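Transcriptional regulator (Corynebacterium diphtheriae, PDB 3LMM) is of unknown function but is probably a multi-domain transcriptional regulator with AlbA-type, RecG-C-terminal-like and helix-turn-helix-related regions. Local coordinates at residues M383-T392 and T404-L415. Sequence-based numbering, arbitrary orientation.
Sequences MIALGHRPPT and TLVGGRPVLPVL
Thr392 and Thr404 form an antiparallel hydrogen-bonded pair at the open end of the beta hairpin made by strands 392-396 and 400-406. Thr404 N gives the firm bond, 2.8 Å to Thr392 O, while the return bond from Thr392 N to Thr404 O is weak. Both threonine side chains lie on the same face of the sheet, their OG1 atoms 3.0 Å apart, and the Thr404 hydroxyl could use either Thr392 OG1 or Thr392 O. At the other end a single weak backbone bond, Val411 N to Leu386 O, is nearly straight (172°) and ties the residue after helix 373-385 to the N-cap residue of helix 412-419.

Between these ends the imidazole of His388 slots against the Gly407-Pro410 loop. With CG anti to its own carbonyl carbon (chi1 -61°), the ring takes Gly407 CA over one face, a CH-pi contact 4.0 Å from the centroid, and Leu386 O over the opposite face; Gly408 O lies at the ring edge.

Two apolar pairs add to this: Pro391 CB rests on Leu405 CD1 at 3.5 Å, and Leu386 CD1 reaches Leu415 CD2. In van der Waals contact, Val406 CG1 meets the Arg389 guanidinium edge, 3.6 Å from Arg389 NE, and Val414 CG1 packs against backbone Gly387 N.

Helix 373-385, in the RecG-C-terminal-like region, closes in a Schellman motif with Gly387 as C-prime. The chain then runs through His388-Pro391 into strand 392-396, outermost in the chain's six-stranded mixed sheet; Ile384 packs on helix 430-441, and Leu405 makes a backbone hydrogen bond to Leu331 of strand 330-336.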
HETATM    1  N   MSE A 383       7.980  14.423  -1.919  1.00 20.22           N
HETATM    2  CA  MSE A 383       8.441  15.311  -2.983  1.00 25.93           C
HETATM    3  C   MSE A 383       7.669  16.613  -2.945  1.00 20.55           C
HETATM    4  O   MSE A 383       8.238  17.681  -2.774  1.00 27.02           O
HETATM    5  CB  MSE A 383       8.276  14.654  -4.359  1.00 31.55           C
HETATM    6  CG  MSE A 383       9.142  13.407  -4.566  1.00 46.39           C
HETATM    7 SE   MSE A 383      11.069  13.701  -4.286  1.00 49.62          SE
HETATM    8  CE  MSE A 383      11.349  14.968  -5.732  1.00 58.62           C
ATOM      9  N   ILE A 384       6.360  16.514  -3.105  1.00 20.29           N
ATOM     10  CA  ILE A 384       5.502  17.681  -3.086  1.00 17.10           C
ATOM     11  C   ILE A 384       5.818  18.582  -1.881  1.00 26.13           C
ATOM     12  O   ILE A 384       6.090  19.777  -2.049  1.00 21.89           O
ATOM     13  CB  ILE A 384       4.022  17.231  -3.067  1.00 11.96           C
ATOM     14  CG1 ILE A 384       3.711  16.511  -4.374  1.00 12.48           C
ATOM     15  CG2 ILE A 384       3.095  18.409  -2.896  1.00 11.92           C
ATOM     16  CD1 ILE A 384       2.329  15.963  -4.455  1.00 12.56           C
ATOM     17  N   ALA A 385       5.798  18.004  -0.677  1.00 25.73           N
ATOM     18  CA  ALA A 385       6.067  18.722   0.581  1.00 23.33           C
ATOM     19  C   ALA A 385       7.300  19.633   0.592  1.00 19.96           C
ATOM     20  O   ALA A 385       7.343  20.615   1.344  1.00 16.26           O
ATOM     21  CB  ALA A 385       6.161  17.714   1.735  1.00 23.10           C
ATOM     22  N   LEU A 386       8.306  19.293  -0.211  1.00 11.08           N
ATOM     23  CA  LEU A 386       9.515  20.101  -0.306  1.00 13.68           C
ATOM     24  C   LEU A 386       9.457  21.027  -1.513  1.00 22.13           C
ATOM     25  O   LEU A 386      10.447  21.658  -1.872  1.00 24.45           O
ATOM     26  CB  LEU A 386      10.745  19.216  -0.414  1.00  4.25           C
ATOM     27  CG  LEU A 386      11.352  18.840   0.919  1.00 10.46           C
ATOM     28  CD1 LEU A 386      10.269  18.424   1.884  1.00 24.49           C
ATOM     29  CD2 LEU A 386      12.347  17.712   0.703  1.00 23.20           C
ATOM     30  N   GLY A 387       8.293  21.100  -2.145  1.00 26.16           N
ATOM     31  CA  GLY A 387       8.138  21.974  -3.290  1.00 26.39           C
ATOM     32  C   GLY A 387       8.679  21.461  -4.609  1.00 31.03           C
ATOM     33  O   GLY A 387       8.690  22.212  -5.585  1.00 32.23           O
ATOM     34  N   HIS A 388       9.135  20.206  -4.634  1.00 32.14           N
ATOM     35  CA  HIS A 388       9.664  19.569  -5.843  1.00 21.18           C
ATOM     36  C   HIS A 388       8.466  19.013  -6.570  1.00 17.15           C
ATOM     37  O   HIS A 388       7.356  19.039  -6.040  1.00 15.80           O
ATOM     38  CB  HIS A 388      10.592  18.402  -5.497  1.00 17.81           C
ATOM     39  CG  HIS A 388      11.792  18.802  -4.706  1.00 25.89           C
ATOM     40  ND1 HIS A 388      12.717  19.711  -5.174  1.00 32.52           N
ATOM     41  CD2 HIS A 388      12.198  18.457  -3.461  1.00 31.78           C
ATOM     42  CE1 HIS A 388      13.640  19.911  -4.248  1.00 38.50           C
ATOM     43  NE2 HIS A 388      13.347  19.164  -3.200  1.00 29.69           N
ATOM     44  N   ARG A 389       8.696  18.507  -7.777  1.00 19.54           N
ATOM     45  CA  ARG A 389       7.631  17.923  -8.581  1.00 22.93           C
ATOM     46  C   ARG A 389       7.491  16.441  -8.289  1.00 25.30           C
ATOM     47  O   ARG A 389       8.478  15.730  -8.108  1.00 28.92           O
ATOM     48  CB  ARG A 389       7.897  18.135 -10.065  1.00 34.00           C
ATOM     49  CG  ARG A 389       9.361  18.085 -10.453  1.00 53.23           C
ATOM     50  CD  ARG A 389       9.516  18.449 -11.928  1.00 70.57           C
ATOM     51  NE  ARG A 389      10.904  18.667 -12.335  1.00 78.42           N
ATOM     52  CZ  ARG A 389      11.257  19.137 -13.528  1.00 81.02           C
ATOM     53  NH1 ARG A 389      10.318  19.433 -14.421  1.00 81.78           N
ATOM     54  NH2 ARG A 389      12.540  19.319 -13.826  1.00 82.95           N
ATOM     55  N   PRO A 390       6.246  15.953  -8.259  1.00 28.44           N
ATOM     56  CA  PRO A 390       5.921  14.553  -7.984  1.00 28.60           C
ATOM     57  C   PRO A 390       6.700  13.561  -8.812  1.00 21.29           C
ATOM     58  O   PRO A 390       6.931  13.751 -10.003  1.00 18.43           O
ATOM     59  CB  PRO A 390       4.427  14.482  -8.259  1.00 31.75           C
ATOM     60  CG  PRO A 390       4.254  15.483  -9.345  1.00 39.90           C
ATOM     61  CD  PRO A 390       5.083  16.641  -8.837  1.00 32.15           C
ATOM     62  N   PRO A 391       7.120  12.472  -8.183  1.00 21.48           N
ATOM     63  CA  PRO A 391       7.879  11.460  -8.901  1.00 26.48           C
ATOM     64  C   PRO A 391       7.081  10.879 -10.059  1.00 29.97           C
ATOM     65  O   PRO A 391       5.995  10.329  -9.865  1.00 27.26           O
ATOM     66  CB  PRO A 391       8.184  10.439  -7.812  1.00 28.48           C
ATOM     67  CG  PRO A 391       7.006  10.552  -6.911  1.00 29.26           C
ATOM     68  CD  PRO A 391       6.826  12.037  -6.810  1.00 28.11           C
ATOM     69  N   THR A 392       7.608  11.020 -11.269  1.00 28.44           N
ATOM     70  CA  THR A 392       6.928  10.483 -12.435  1.00 33.07           C
ATOM     71  C   THR A 392       7.387   9.061 -12.700  1.00 33.64           C
ATOM     72  O   THR A 392       8.586   8.754 -12.706  1.00 24.62           O
ATOM     73  CB  THR A 392       7.211  11.305 -13.696  1.00 40.27           C
ATOM     74  OG1 THR A 392       8.597  11.182 -14.060  1.00 41.31           O
ATOM     75  CG2 THR A 392       6.868  12.767 -13.456  1.00 48.62           C
ATOM     76  N   THR A 404      11.318   8.477 -12.002  1.00 30.82           N
ATOM     77  CA  THR A 404      12.238   9.619 -12.001  1.00 27.86           C
ATOM     78  C   THR A 404      11.911  10.579 -10.857  1.00 31.11           C
ATOM     79  O   THR A 404      10.775  11.046 -10.711  1.00 28.26           O
ATOM     80  CB  THR A 404      12.144  10.414 -13.316  1.00 22.95           C
ATOM     81  OG1 THR A 404      11.216   9.756 -14.189  1.00 38.09           O
ATOM     82  CG2 THR A 404      13.498  10.502 -13.980  1.00 18.63           C
ATOM     83  N   LEU A 405      12.926  10.879 -10.056  1.00 27.41           N
ATOM     84  CA  LEU A 405      12.801  11.789  -8.928  1.00 21.48           C
ATOM     85  C   LEU A 405      13.665  13.002  -9.169  1.00 22.65           C
ATOM     86  O   LEU A 405      14.883  12.873  -9.219  1.00 26.44           O
ATOM     87  CB  LEU A 405      13.275  11.113  -7.644  1.00 12.06           C
ATOM     88  CG  LEU A 405      12.202  10.361  -6.877  1.00 10.33           C
ATOM     89  CD1 LEU A 405      11.526   9.385  -7.797  1.00 18.54           C
ATOM     90  CD2 LEU A 405      12.822   9.657  -5.698  1.00 13.21           C
ATOM     91  N   VAL A 406      13.054  14.171  -9.318  1.00 21.08           N
ATOM     92  CA  VAL A 406      13.842  15.389  -9.521  1.00 23.45           C
ATOM     93  C   VAL A 406      13.907  16.228  -8.236  1.00 25.20           C
ATOM     94  O   VAL A 406      12.911  16.817  -7.827  1.00 27.70           O
ATOM     95  CB  VAL A 406      13.261  16.267 -10.649  1.00 21.48           C
ATOM     96  CG1 VAL A 406      13.878  17.651 -10.586  1.00 25.63           C
ATOM     97  CG2 VAL A 406      13.534  15.635 -12.006  1.00 14.44           C
ATOM     98  N   GLY A 407      15.082  16.293  -7.610  1.00 26.26           N
ATOM     99  CA  GLY A 407      15.213  17.048  -6.373  1.00 23.01           C
ATOM    100  C   GLY A 407      16.005  18.347  -6.393  1.00 26.83           C
ATOM    101  O   GLY A 407      15.866  19.175  -7.291  1.00 37.89           O
ATOM    102  N   GLY A 408      16.844  18.528  -5.381  1.00 26.50           N
ATOM    103  CA  GLY A 408      17.632  19.740  -5.286  1.00 26.40           C
ATOM    104  C   GLY A 408      17.288  20.529  -4.033  1.00 25.55           C
ATOM    105  O   GLY A 408      16.735  19.986  -3.078  1.00 26.87           O
ATOM    106  N   ARG A 409      17.617  21.814  -4.020  1.00 29.95           N
ATOM    107  CA  ARG A 409      17.319  22.631  -2.855  1.00 31.05           C
ATOM    108  C   ARG A 409      15.818  22.767  -2.641  1.00 32.41           C
ATOM    109  O   ARG A 409      15.043  22.858  -3.597  1.00 32.09           O
ATOM    110  CB  ARG A 409      17.940  24.023  -2.990  1.00 32.59           C
ATOM    111  CG  ARG A 409      19.393  24.099  -2.567  1.00 37.95           C
ATOM    112  CD  ARG A 409      19.943  25.507  -2.686  1.00 41.08           C
ATOM    113  NE  ARG A 409      21.260  25.587  -2.081  1.00 47.15           N
ATOM    114  CZ  ARG A 409      21.472  25.637  -0.771  1.00 57.40           C
ATOM    115  NH1 ARG A 409      20.443  25.626   0.068  1.00 44.61           N
ATOM    116  NH2 ARG A 409      22.716  25.677  -0.298  1.00 68.85           N
ATOM    117  N   PRO A 410      15.384  22.773  -1.373  1.00 31.67           N
ATOM    118  CA  PRO A 410      13.954  22.905  -1.111  1.00 27.83           C
ATOM    119  C   PRO A 410      13.505  24.340  -1.378  1.00 29.65           C
ATOM    120  O   PRO A 410      14.316  25.271  -1.365  1.00 29.82           O
ATOM    121  CB  PRO A 410      13.840  22.507   0.358  1.00 19.75           C
ATOM    122  CG  PRO A 410      15.145  22.975   0.938  1.00 15.69           C
ATOM    123  CD  PRO A 410      16.146  22.594  -0.119  1.00 29.55           C
ATOM    124  N   VAL A 411      12.216  24.506  -1.647  1.00 33.73           N
ATOM    125  CA  VAL A 411      11.651  25.827  -1.896  1.00 46.07           C
ATOM    126  C   VAL A 411      11.060  26.349  -0.576  1.00 49.48           C
ATOM    127  O   VAL A 411       9.984  25.926  -0.148  1.00 51.21           O
ATOM    128  CB  VAL A 411      10.565  25.776  -3.033  1.00 40.10           C
ATOM    129  CG1 VAL A 411       9.522  24.724  -2.722  1.00 45.87           C
ATOM    130  CG2 VAL A 411       9.906  27.138  -3.194  1.00 47.61           C
ATOM    131  N   LEU A 412      11.791  27.264   0.060  1.00 48.09           N
ATOM    132  CA  LEU A 412      11.407  27.852   1.338  1.00 42.45           C
ATOM    133  C   LEU A 412       9.927  28.210   1.495  1.00 41.17           C
ATOM    134  O   LEU A 412       9.254  27.674   2.382  1.00 40.90           O
ATOM    135  CB  LEU A 412      12.255  29.099   1.631  1.00 46.58           C
ATOM    136  CG  LEU A 412      13.738  28.910   1.956  1.00 44.91           C
ATOM    137  CD1 LEU A 412      13.866  27.993   3.160  1.00 40.19           C
ATOM    138  CD2 LEU A 412      14.483  28.342   0.751  1.00 47.10           C
ATOM    139  N   PRO A 413       9.397  29.113   0.646  1.00 34.09           N
ATOM    140  CA  PRO A 413       7.984  29.460   0.801  1.00 29.19           C
ATOM    141  C   PRO A 413       7.072  28.248   0.991  1.00 30.32           C
ATOM    142  O   PRO A 413       6.227  28.226   1.892  1.00 29.39           O
ATOM    143  CB  PRO A 413       7.688  30.266  -0.460  1.00 22.82           C
ATOM    144  CG  PRO A 413       8.710  29.811  -1.431  1.00 25.05           C
ATOM    145  CD  PRO A 413       9.942  29.698  -0.589  1.00 28.53           C
ATOM    146  N   VAL A 414       7.238  27.235   0.153  1.00 27.33           N
ATOM    147  CA  VAL A 414       6.418  26.039   0.277  1.00 28.87           C
ATOM    148  C   VAL A 414       6.629  25.348   1.623  1.00 29.12           C
ATOM    149  O   VAL A 414       5.676  24.866   2.237  1.00 27.36           O
ATOM    150  CB  VAL A 414       6.723  25.051  -0.855  1.00 32.24           C
ATOM    151  CG1 VAL A 414       6.115  23.689  -0.541  1.00 23.71           C
ATOM    152  CG2 VAL A 414       6.177  25.598  -2.163  1.00 19.44           C
ATOM    153  N   LEU A 415       7.875  25.299   2.080  1.00 30.52           N
ATOM    154  CA  LEU A 415       8.188  24.664   3.359  1.00 28.59           C
ATOM    155  C   LEU A 415       7.407  25.285   4.486  1.00 29.60           C
ATOM    156  O   LEU A 415       6.846  24.579   5.317  1.00 29.65           O
ATOM    157  CB  LEU A 415       9.668  24.799   3.678  1.00 22.60           C
ATOM    158  CG  LEU A 415      10.592  23.823   2.960  1.00 31.82           C
ATOM    159  CD1 LEU A 415      12.013  24.244   3.215  1.00 19.01           C
ATOM    160  CD2 LEU A 415      10.333  22.403   3.448  1.00 30.04           C
TER